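Local coordinates for protein peptidoglycan hydrolase FlgJ (Sphingomonas sp. A1, PDB 2ZYC) that probably hydrolyses peptidoglycan as a flagellum-specific muramidase, allowing rod assembly in the periplasm, this piece being its C-terminal glycosyl hydrolase 73 domain, at residues Gln30-Asn44 with Leu53-Val67. The protein carries 2 engineered substitutions. Residues are numbered along the deposited sequence; the frame is centred on the assembly and turned at random.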
ATOM      1  N   GLN A  30       1.921   4.403  -0.713  1.00 11.83           N
ATOM      2  CA  GLN A  30       0.918   4.003   0.264  1.00 12.12           C
ATOM      3  C   GLN A  30       1.424   2.883   1.176  1.00 12.33           C
ATOM      4  O   GLN A  30       1.252   2.945   2.407  1.00 12.35           O
ATOM      5  CB  GLN A  30      -0.385   3.603  -0.412  1.00 12.20           C
ATOM      6  CG  GLN A  30      -1.532   3.476   0.598  1.00 12.99           C
ATOM      7  CD  GLN A  30      -2.803   2.950  -0.012  1.00 13.84           C
ATOM      8  OE1 GLN A  30      -2.847   2.618  -1.197  1.00 13.70           O
ATOM      9  NE2 GLN A  30      -3.858   2.869   0.800  1.00 16.23           N
ATOM     10  N   ALA A  31       2.057   1.883   0.571  1.00 12.40           N
ATOM     11  CA  ALA A  31       2.638   0.761   1.314  1.00 12.33           C
ATOM     12  C   ALA A  31       3.743   1.245   2.264  1.00 12.63           C
ATOM     13  O   ALA A  31       3.834   0.781   3.402  1.00 12.95           O
ATOM     14  CB  ALA A  31       3.166  -0.280   0.358  1.00 12.40           C
ATOM     15  N   ALA A  32       4.565   2.174   1.783  1.00 12.55           N
ATOM     16  CA  ALA A  32       5.619   2.803   2.587  1.00 13.21           C
ATOM     17  C   ALA A  32       5.054   3.537   3.808  1.00 12.91           C
ATOM     18  O   ALA A  32       5.578   3.409   4.915  1.00 13.05           O
ATOM     19  CB  ALA A  32       6.433   3.765   1.737  1.00 12.53           C
ATOM     20  N   LEU A  33       3.998   4.318   3.598  1.00 13.43           N
ATOM     21  CA  LEU A  33       3.375   5.053   4.692  1.00 13.90           C
ATOM     22  C   LEU A  33       2.822   4.075   5.733  1.00 14.32           C
ATOM     23  O   LEU A  33       3.003   4.267   6.948  1.00 14.22           O
ATOM     24  CB  LEU A  33       2.260   5.960   4.160  1.00 14.22           C
ATOM     25  CG  LEU A  33       1.510   6.795   5.211  1.00 14.52           C
ATOM     26  CD1 LEU A  33       2.476   7.716   5.956  1.00 17.66           C
ATOM     27  CD2 LEU A  33       0.410   7.604   4.544  1.00 14.87           C
ATOM     28  N   GLU A  34       2.168   3.020   5.248  1.00 14.27           N
ATOM     29  CA  GLU A  34       1.512   2.048   6.126  1.00 15.24           C
ATOM     30  C   GLU A  34       2.471   1.242   6.995  1.00 15.96           C
ATOM     31  O   GLU A  34       2.122   0.845   8.105  1.00 16.38           O
ATOM     32  CB  GLU A  34       0.615   1.099   5.320  1.00 14.78           C
ATOM     33  CG  GLU A  34      -0.661   1.754   4.802  1.00 15.48           C
ATOM     34  CD  GLU A  34      -1.444   2.472   5.900  1.00 17.54           C
ATOM     35  OE1 GLU A  34      -1.640   1.878   6.982  1.00 16.89           O
ATOM     36  OE2 GLU A  34      -1.873   3.626   5.674  1.00 19.16           O
ATOM     37  N   THR A  35       3.680   1.015   6.502  1.00 16.77           N
ATOM     38  CA  THR A  35       4.592   0.089   7.169  1.00 18.07           C
ATOM     39  C   THR A  35       5.947   0.703   7.505  1.00 18.42           C
ATOM     40  O   THR A  35       6.883  -0.029   7.810  1.00 18.67           O
ATOM     41  CB  THR A  35       4.850  -1.172   6.308  1.00 18.29           C
ATOM     42  OG1 THR A  35       5.468  -0.787   5.076  1.00 19.61           O
ATOM     43  CG2 THR A  35       3.565  -1.936   6.037  1.00 19.01           C
ATOM     44  N   GLY A  36       6.047   2.029   7.446  1.00 19.34           N
ATOM     45  CA  GLY A  36       7.318   2.722   7.679  1.00 20.49           C
ATOM     46  C   GLY A  36       8.386   2.187   6.749  1.00 21.69           C
ATOM     47  O   GLY A  36       9.442   1.720   7.198  1.00 21.49           O
ATOM     48  N   TRP A  37       8.089   2.215   5.449  1.00 22.13           N
ATOM     49  CA  TRP A  37       8.997   1.692   4.424  1.00 23.37           C
ATOM     50  C   TRP A  37       9.437   0.260   4.739  1.00 24.12           C
ATOM     51  O   TRP A  37      10.619  -0.079   4.628  1.00 25.04           O
ATOM     52  CB  TRP A  37      10.211   2.623   4.243  1.00 23.03           C
ATOM     53  CG  TRP A  37       9.856   4.025   3.872  1.00 22.78           C
ATOM     54  CD1 TRP A  37       9.523   5.038   4.725  1.00 22.80           C
ATOM     55  CD2 TRP A  37       9.803   4.579   2.552  1.00 21.71           C
ATOM     56  NE1 TRP A  37       9.249   6.184   4.022  1.00 23.62           N
ATOM     57  CE2 TRP A  37       9.423   5.936   2.686  1.00 22.42           C
ATOM     58  CE3 TRP A  37      10.033   4.060   1.266  1.00 22.07           C
ATOM     59  CZ2 TRP A  37       9.261   6.785   1.584  1.00 22.49           C
ATOM     60  CZ3 TRP A  37       9.880   4.910   0.169  1.00 22.31           C
ATOM     61  CH2 TRP A  37       9.497   6.257   0.337  1.00 22.45           C
ATOM     62  N   GLY A  38       8.483  -0.569   5.160  1.00 24.64           N
ATOM     63  CA  GLY A  38       8.735  -1.968   5.485  1.00 25.60           C
ATOM     64  C   GLY A  38       9.107  -2.274   6.933  1.00 25.92           C
ATOM     65  O   GLY A  38       9.046  -3.427   7.348  1.00 26.82           O
ATOM     66  N   LYS A  39       9.465  -1.248   7.702  1.00 26.03           N
ATOM     67  CA  LYS A  39       9.982  -1.435   9.071  1.00 26.35           C
ATOM     68  C   LYS A  39       8.969  -1.955  10.104  1.00 25.99           C
ATOM     69  O   LYS A  39       9.364  -2.607  11.079  1.00 26.07           O
ATOM     70  CB  LYS A  39      10.625  -0.141   9.591  1.00 26.23           C
ATOM     71  CG  LYS A  39      11.962   0.223   8.943  1.00 27.01           C
ATOM     72  CD  LYS A  39      12.540   1.521   9.522  1.00 27.98           C
ATOM     73  CE  LYS A  39      12.002   2.777   8.803  1.00 30.71           C
ATOM     74  NZ  LYS A  39      12.703   3.057   7.503  1.00 32.51           N
ATOM     75  N   SER A  40       7.681  -1.664   9.906  1.00 25.38           N
ATOM     76  CA  SER A  40       6.656  -1.977  10.919  1.00 25.16           C
ATOM     77  C   SER A  40       5.468  -2.804  10.404  1.00 24.71           C
ATOM     78  O   SER A  40       4.314  -2.598  10.814  1.00 25.10           O
ATOM     79  CB  SER A  40       6.166  -0.702  11.617  1.00 25.04           C
ATOM     80  OG  SER A  40       5.298   0.041  10.784  1.00 26.22           O
ATOM     81  N   GLN A  41       5.769  -3.751   9.528  1.00 24.09           N
ATOM     82  CA  GLN A  41       4.821  -4.714   8.974  0.50 23.75           C
ATOM     83  C   GLN A  41       4.302  -5.665  10.054  1.00 23.46           C
ATOM     84  O   GLN A  41       5.053  -6.017  10.964  1.00 23.44           O
ATOM     85  CB  GLN A  41       5.581  -5.525   7.934  0.50 23.93           C
ATOM     86  CG  GLN A  41       4.763  -6.384   7.010  0.50 23.96           C
ATOM     87  CD  GLN A  41       5.636  -7.045   5.961  0.50 23.94           C
ATOM     88  OE1 GLN A  41       6.783  -6.643   5.744  0.50 23.44           O
ATOM     89  NE2 GLN A  41       5.107  -8.066   5.315  0.50 23.42           N
ATOM     90  N   ILE A  42       3.056  -6.111   9.929  1.00 22.84           N
ATOM     91  CA  ILE A  42       2.480  -7.097  10.850  1.00 22.32           C
ATOM     92  C   ILE A  42       3.115  -8.470  10.605  1.00 22.10           C
ATOM     93  O   ILE A  42       3.289  -8.878   9.462  1.00 21.58           O
ATOM     94  CB  ILE A  42       0.944  -7.157  10.686  1.00 22.45           C
ATOM     95  CG1 ILE A  42       0.318  -5.822  11.095  1.00 21.97           C
ATOM     96  CG2 ILE A  42       0.341  -8.297  11.501  1.00 22.33           C
ATOM     97  CD1 ILE A  42      -0.957  -5.483  10.323  1.00 23.02           C
ATOM     98  N   ARG A  43       3.464  -9.168  11.687  0.50 22.14           N
ATOM     99  CA  ARG A  43       4.176 -10.446  11.593  0.50 22.35           C
ATOM    100  C   ARG A  43       3.411 -11.592  12.271  0.50 22.42           C
ATOM    101  O   ARG A  43       2.752 -11.382  13.292  0.50 22.57           O
ATOM    102  CB  ARG A  43       5.586 -10.318  12.197  0.50 22.29           C
ATOM    103  CG  ARG A  43       6.280  -8.978  11.904  0.50 22.10           C
ATOM    104  CD  ARG A  43       7.799  -9.037  12.046  0.50 22.38           C
ATOM    105  NE  ARG A  43       8.439  -9.551  10.835  0.50 21.18           N
ATOM    106  CZ  ARG A  43       8.795 -10.820  10.662  0.50 19.96           C
ATOM    107  NH1 ARG A  43       9.364 -11.207   9.525  0.50 18.63           N
ATOM    108  NH2 ARG A  43       8.589 -11.699  11.631  0.50 19.47           N
ATOM    109  N   ASN A  44       3.495 -12.792  11.692  1.00 22.87           N
ATOM    110  CA  ASN A  44       2.925 -14.014  12.303  1.00 23.38           C
ATOM    111  C   ASN A  44       3.772 -14.426  13.502  1.00 23.93           C
ATOM    112  O   ASN A  44       4.944 -14.052  13.581  1.00 24.06           O
ATOM    113  CB  ASN A  44       2.892 -15.169  11.297  1.00 22.99           C
ATOM    114  CG  ASN A  44       1.941 -14.923  10.138  1.00 23.39           C
ATOM    115  OD1 ASN A  44       0.761 -14.641  10.331  1.00 23.74           O
ATOM    116  ND2 ASN A  44       2.454 -15.043   8.928  1.00 22.29           N
ATOM    117  N   LEU A  53       1.084  -5.400   3.621  0.50 11.77           N
ATOM    118  CA  LEU A  53       1.669  -4.064   3.564  0.50 11.76           C
ATOM    119  C   LEU A  53       0.638  -2.947   3.691  0.50 11.60           C
ATOM    120  O   LEU A  53       0.965  -1.852   4.137  0.50 11.46           O
ATOM    121  CB  LEU A  53       2.473  -3.887   2.274  0.50 11.48           C
ATOM    122  CG  LEU A  53       3.740  -4.739   2.151  0.50 11.31           C
ATOM    123  CD1 LEU A  53       4.521  -4.330   0.914  0.50 11.40           C
ATOM    124  CD2 LEU A  53       4.610  -4.609   3.392  0.50 10.97           C
ATOM    125  N   PHE A  54      -0.607  -3.238   3.316  1.00 11.62           N
ATOM    126  CA  PHE A  54      -1.670  -2.228   3.356  1.00 11.52           C
ATOM    127  C   PHE A  54      -2.516  -2.249   4.639  1.00 11.78           C
ATOM    128  O   PHE A  54      -3.483  -1.497   4.761  1.00 11.66           O
ATOM    129  CB  PHE A  54      -2.526  -2.294   2.083  1.00 11.44           C
ATOM    130  CG  PHE A  54      -1.757  -1.939   0.836  1.00 10.98           C
ATOM    131  CD1 PHE A  54      -1.508  -0.605   0.513  1.00 12.01           C
ATOM    132  CD2 PHE A  54      -1.251  -2.938   0.006  1.00 11.54           C
ATOM    133  CE1 PHE A  54      -0.779  -0.278  -0.636  1.00 10.90           C
ATOM    134  CE2 PHE A  54      -0.531  -2.617  -1.147  1.00 12.29           C
ATOM    135  CZ  PHE A  54      -0.303  -1.277  -1.461  1.00 11.38           C
ATOM    136  N   ASN A  55      -2.113  -3.093   5.595  1.00 11.57           N
ATOM    137  CA  ASN A  55      -2.750  -3.167   6.912  1.00 10.81           C
ATOM    138  C   ASN A  55      -4.256  -3.492   6.822  1.00 10.56           C
ATOM    139  O   ASN A  55      -5.060  -2.972   7.594  1.00 10.47           O
ATOM    140  CB  ASN A  55      -2.511  -1.863   7.683  1.00 11.01           C
ATOM    141  CG  ASN A  55      -1.084  -1.723   8.166  1.00 12.40           C
ATOM    142  OD1 ASN A  55      -0.448  -2.708   8.555  1.00 13.70           O
ATOM    143  ND2 ASN A  55      -0.572  -0.490   8.162  1.00 13.16           N
ATOM    144  N   ILE A  56      -4.605  -4.358   5.877  1.00  9.71           N
ATOM    145  CA  ILE A  56      -6.008  -4.696   5.612  1.00  9.64           C
ATOM    146  C   ILE A  56      -6.568  -5.646   6.669  1.00  9.39           C
ATOM    147  O   ILE A  56      -6.033  -6.733   6.893  1.00  9.69           O
ATOM    148  CB  ILE A  56      -6.218  -5.294   4.206  1.00  9.13           C
ATOM    149  CG1 ILE A  56      -5.634  -4.390   3.106  1.00 10.42           C
ATOM    150  CG2 ILE A  56      -7.718  -5.574   3.954  1.00  9.92           C
ATOM    151  CD1 ILE A  56      -6.167  -2.960   3.093  1.00 10.09           C
ATOM    152  N   LYS A  57      -7.662  -5.223   7.299  1.00  9.56           N
ATOM    153  CA  LYS A  57      -8.351  -6.034   8.303  1.00  9.49           C
ATOM    154  C   LYS A  57      -8.990  -7.277   7.688  1.00  9.92           C
ATOM    155  O   LYS A  57      -9.450  -7.261   6.533  1.00  9.51           O
ATOM    156  CB  LYS A  57      -9.425  -5.212   9.035  1.00  9.46           C
ATOM    157  CG  LYS A  57      -8.927  -3.962   9.759  1.00  9.39           C
ATOM    158  CD  LYS A  57     -10.130  -3.130  10.242  1.00 10.12           C
ATOM    159  CE  LYS A  57      -9.700  -1.861  10.937  1.00 11.57           C
ATOM    160  NZ  LYS A  57     -10.883  -1.060  11.384  1.00 12.61           N
ATOM    161  N   ALA A  58      -8.988  -8.354   8.469  1.00 10.03           N
ATOM    162  CA  ALA A  58      -9.675  -9.592   8.117  1.00 10.74           C
ATOM    163  C   ALA A  58     -11.083  -9.568   8.699  1.00 11.28           C
ATOM    164  O   ALA A  58     -11.269  -9.753   9.896  1.00 11.67           O
ATOM    165  CB  ALA A  58      -8.902 -10.799   8.662  1.00 10.53           C
ATOM    166  N   GLY A  59     -12.073  -9.322   7.847  1.00 11.29           N
ATOM    167  CA  GLY A  59     -13.470  -9.321   8.292  1.00 11.80           C
ATOM    168  C   GLY A  59     -14.186 -10.628   8.002  1.00 11.66           C
ATOM    169  O   GLY A  59     -13.553 -11.655   7.746  1.00 11.83           O
ATOM    170  N   SER A  60     -15.516 -10.582   8.035  0.50 11.42           N
ATOM    171  CA  SER A  60     -16.351 -11.764   7.834  0.50 11.21           C
ATOM    172  C   SER A  60     -16.243 -12.386   6.439  0.50 11.69           C
ATOM    173  O   SER A  60     -16.479 -13.582   6.281  0.50 11.87           O
ATOM    174  CB  SER A  60     -17.815 -11.423   8.129  0.50 10.98           C
ATOM    175  OG  SER A  60     -18.235 -10.342   7.324  0.50  8.35           O
ATOM    176  N   ASN A  61     -15.895 -11.581   5.435  1.00 11.93           N
ATOM    177  CA  ASN A  61     -15.762 -12.077   4.059  1.00 13.13           C
ATOM    178  C   ASN A  61     -14.348 -12.585   3.740  1.00 13.62           C
ATOM    179  O   ASN A  61     -14.047 -12.906   2.588  1.00 14.31           O
ATOM    180  CB  ASN A  61     -16.180 -10.993   3.055  1.00 13.18           C
ATOM    181  CG  ASN A  61     -15.194  -9.836   3.011  1.00 14.44           C
ATOM    182  OD1 ASN A  61     -14.370  -9.694   3.903  1.00 16.49           O
ATOM    183  ND2 ASN A  61     -15.286  -8.998   1.981  1.00 15.81           N
ATOM    184  N   TRP A  62     -13.485 -12.625   4.756  1.00 14.09           N
ATOM    185  CA  TRP A  62     -12.126 -13.165   4.610  1.00 14.90           C
ATOM    186  C   TRP A  62     -12.006 -14.554   5.236  1.00 15.92           C
ATOM    187  O   TRP A  62     -12.210 -14.718   6.438  1.00 15.82           O
ATOM    188  CB  TRP A  62     -11.098 -12.217   5.239  1.00 14.63           C
ATOM    189  CG  TRP A  62      -9.690 -12.731   5.211  1.00 14.58           C
ATOM    190  CD1 TRP A  62      -9.003 -13.291   6.253  1.00 15.39           C
ATOM    191  CD2 TRP A  62      -8.791 -12.717   4.097  1.00 15.33           C
ATOM    192  NE1 TRP A  62      -7.734 -13.644   5.853  1.00 15.44           N
ATOM    193  CE2 TRP A  62      -7.575 -13.300   4.535  1.00 15.72           C
ATOM    194  CE3 TRP A  62      -8.895 -12.283   2.766  1.00 16.37           C
ATOM    195  CZ2 TRP A  62      -6.468 -13.449   3.689  1.00 16.08           C
ATOM    196  CZ3 TRP A  62      -7.786 -12.431   1.924  1.00 15.97           C
ATOM    197  CH2 TRP A  62      -6.593 -13.009   2.398  1.00 15.49           C
ATOM    198  N   THR A  63     -11.653 -15.532   4.408  1.00 17.40           N
ATOM    199  CA  THR A  63     -11.506 -16.921   4.854  1.00 18.81           C
ATOM    200  C   THR A  63     -10.057 -17.391   4.704  1.00 19.52           C
ATOM    201  O   THR A  63      -9.753 -18.575   4.895  1.00 20.00           O
ATOM    202  CB  THR A  63     -12.428 -17.866   4.062  1.00 18.77           C
ATOM    203  OG1 THR A  63     -12.126 -17.752   2.669  1.00 19.78           O
ATOM    204  CG2 THR A  63     -13.904 -17.512   4.305  1.00 19.93           C
ATOM    205  N   GLY A  64      -9.168 -16.459   4.366  1.00 19.39           N
ATOM    206  CA  GLY A  64      -7.746 -16.758   4.267  1.00 19.73           C
ATOM    207  C   GLY A  64      -7.070 -16.829   5.623  1.00 19.73           C
ATOM    208  O   GLY A  64      -7.728 -16.871   6.672  1.00 19.70           O
ATOM    209  N   LYS A  65      -5.740 -16.840   5.599  1.00 19.83           N
ATOM    210  CA  LYS A  65      -4.950 -16.815   6.810  1.00 19.99           C
ATOM    211  C   LYS A  65      -5.181 -15.508   7.562  1.00 19.34           C
ATOM    212  O   LYS A  65      -5.331 -14.448   6.951  1.00 19.11           O
ATOM    213  CB  LYS A  65      -3.470 -16.974   6.466  1.00 20.39           C
ATOM    214  CG  LYS A  65      -2.574 -17.240   7.663  1.00 22.85           C
ATOM    215  CD  LYS A  65      -1.131 -17.414   7.226  1.00 26.04           C
ATOM    216  CE  LYS A  65      -0.253 -17.788   8.417  1.00 28.52           C
ATOM    217  NZ  LYS A  65       1.030 -18.406   7.967  1.00 31.17           N
ATOM    218  N   VAL A  66      -5.207 -15.607   8.886  1.00 18.94           N
ATOM    219  CA  VAL A  66      -5.446 -14.472   9.766  1.00 18.95           C
ATOM    220  C   VAL A  66      -4.302 -14.313  10.761  1.00 19.26           C
ATOM    221  O   VAL A  66      -3.805 -15.297  11.325  1.00 19.26           O
ATOM    222  CB  VAL A  66      -6.791 -14.622  10.523  1.00 18.91           C
ATOM    223  CG1 VAL A  66      -6.937 -13.555  11.612  1.00 18.46           C
ATOM    224  CG2 VAL A  66      -7.969 -14.566   9.539  1.00 19.01           C
ATOM    225  N   VAL A  67      -3.885 -13.071  10.964  1.00 19.11           N
ATOM    226  CA  VAL A  67      -2.904 -12.754  11.981  1.00 19.54           C
ATOM    227  C   VAL A  67      -3.496 -11.710  12.923  1.00 20.09           C
ATOM    228  O   VAL A  67      -4.077 -10.709  12.486  1.00 19.27           O
ATOM    229  CB  VAL A  67      -1.537 -12.309  11.365  1.00 19.67           C
ATOM    230  CG1 VAL A  67      -1.716 -11.140  10.392  1.00 19.59           C
ATOM    231  CG2 VAL A  67      -0.529 -11.971  12.463  1.00 19.54           C
TER
HETATM  232  O   HOH W   1       1.539  -4.717   7.955  1.00 26.27           O
HETATM  233  O   HOH W   2      -1.179 -16.127  11.206  1.00 34.27           O
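Asn-55 pins its loop to the end of helix 24-35 through Glu-34, a worked example of one amide joining a helix to a loop. Its ND2 donates to Glu-34 OE1 at 2.9 Å, nearly straight, and to the backbone Glu-34 O at 3.0 Å, with both acceptors close to the amide plane. The carboxylate stands almost upright to that plane, at 84°, and offers the anti lone pair of OE1; the carbonyl is approached from above its own plane. A bend at chi2 (-52°) folds the Glu-34 chain so that OE1 reaches the same nitrogen. Its OE2 is hydrogen-bonded to Tyr-136 OH.

Asn-55 OD1 takes a hydrogen bond from a water that accepts from Ile-42 N, while Ile-42 CD1 lies 3.3 Å from OD1. Next to these polar contacts, Ala-31 CB meets Phe-54 CZ at 4.0 Å; the side chains of Gln-30 and Phe-54 cross at about a right angle, their amide and ring planes 68° apart, with Gln-30 CB at the ring edge. Leu-53 O is buried without a hydrogen-bond partner in the model, Thr-35 CG2 lying 3.2 Å from it. Ile-42 CG2 packs 3.7 Å from Val-67 CG1, and a second water ties Asn-44 OD1 to Val-66 O of strand 65-71, Asn-44 ND2 being hydrogen-bonded to Thr-48 OG1.

Within this lysozyme-clan domain the helix end is joined to the loop leading into the two-stranded sheet: both bonds from ND2 and the water on OD1 should fix the rotation of the Asn-55 amide and, together with Tyr-136 at OE2, probably the placing of the Glu-34 carboxylate.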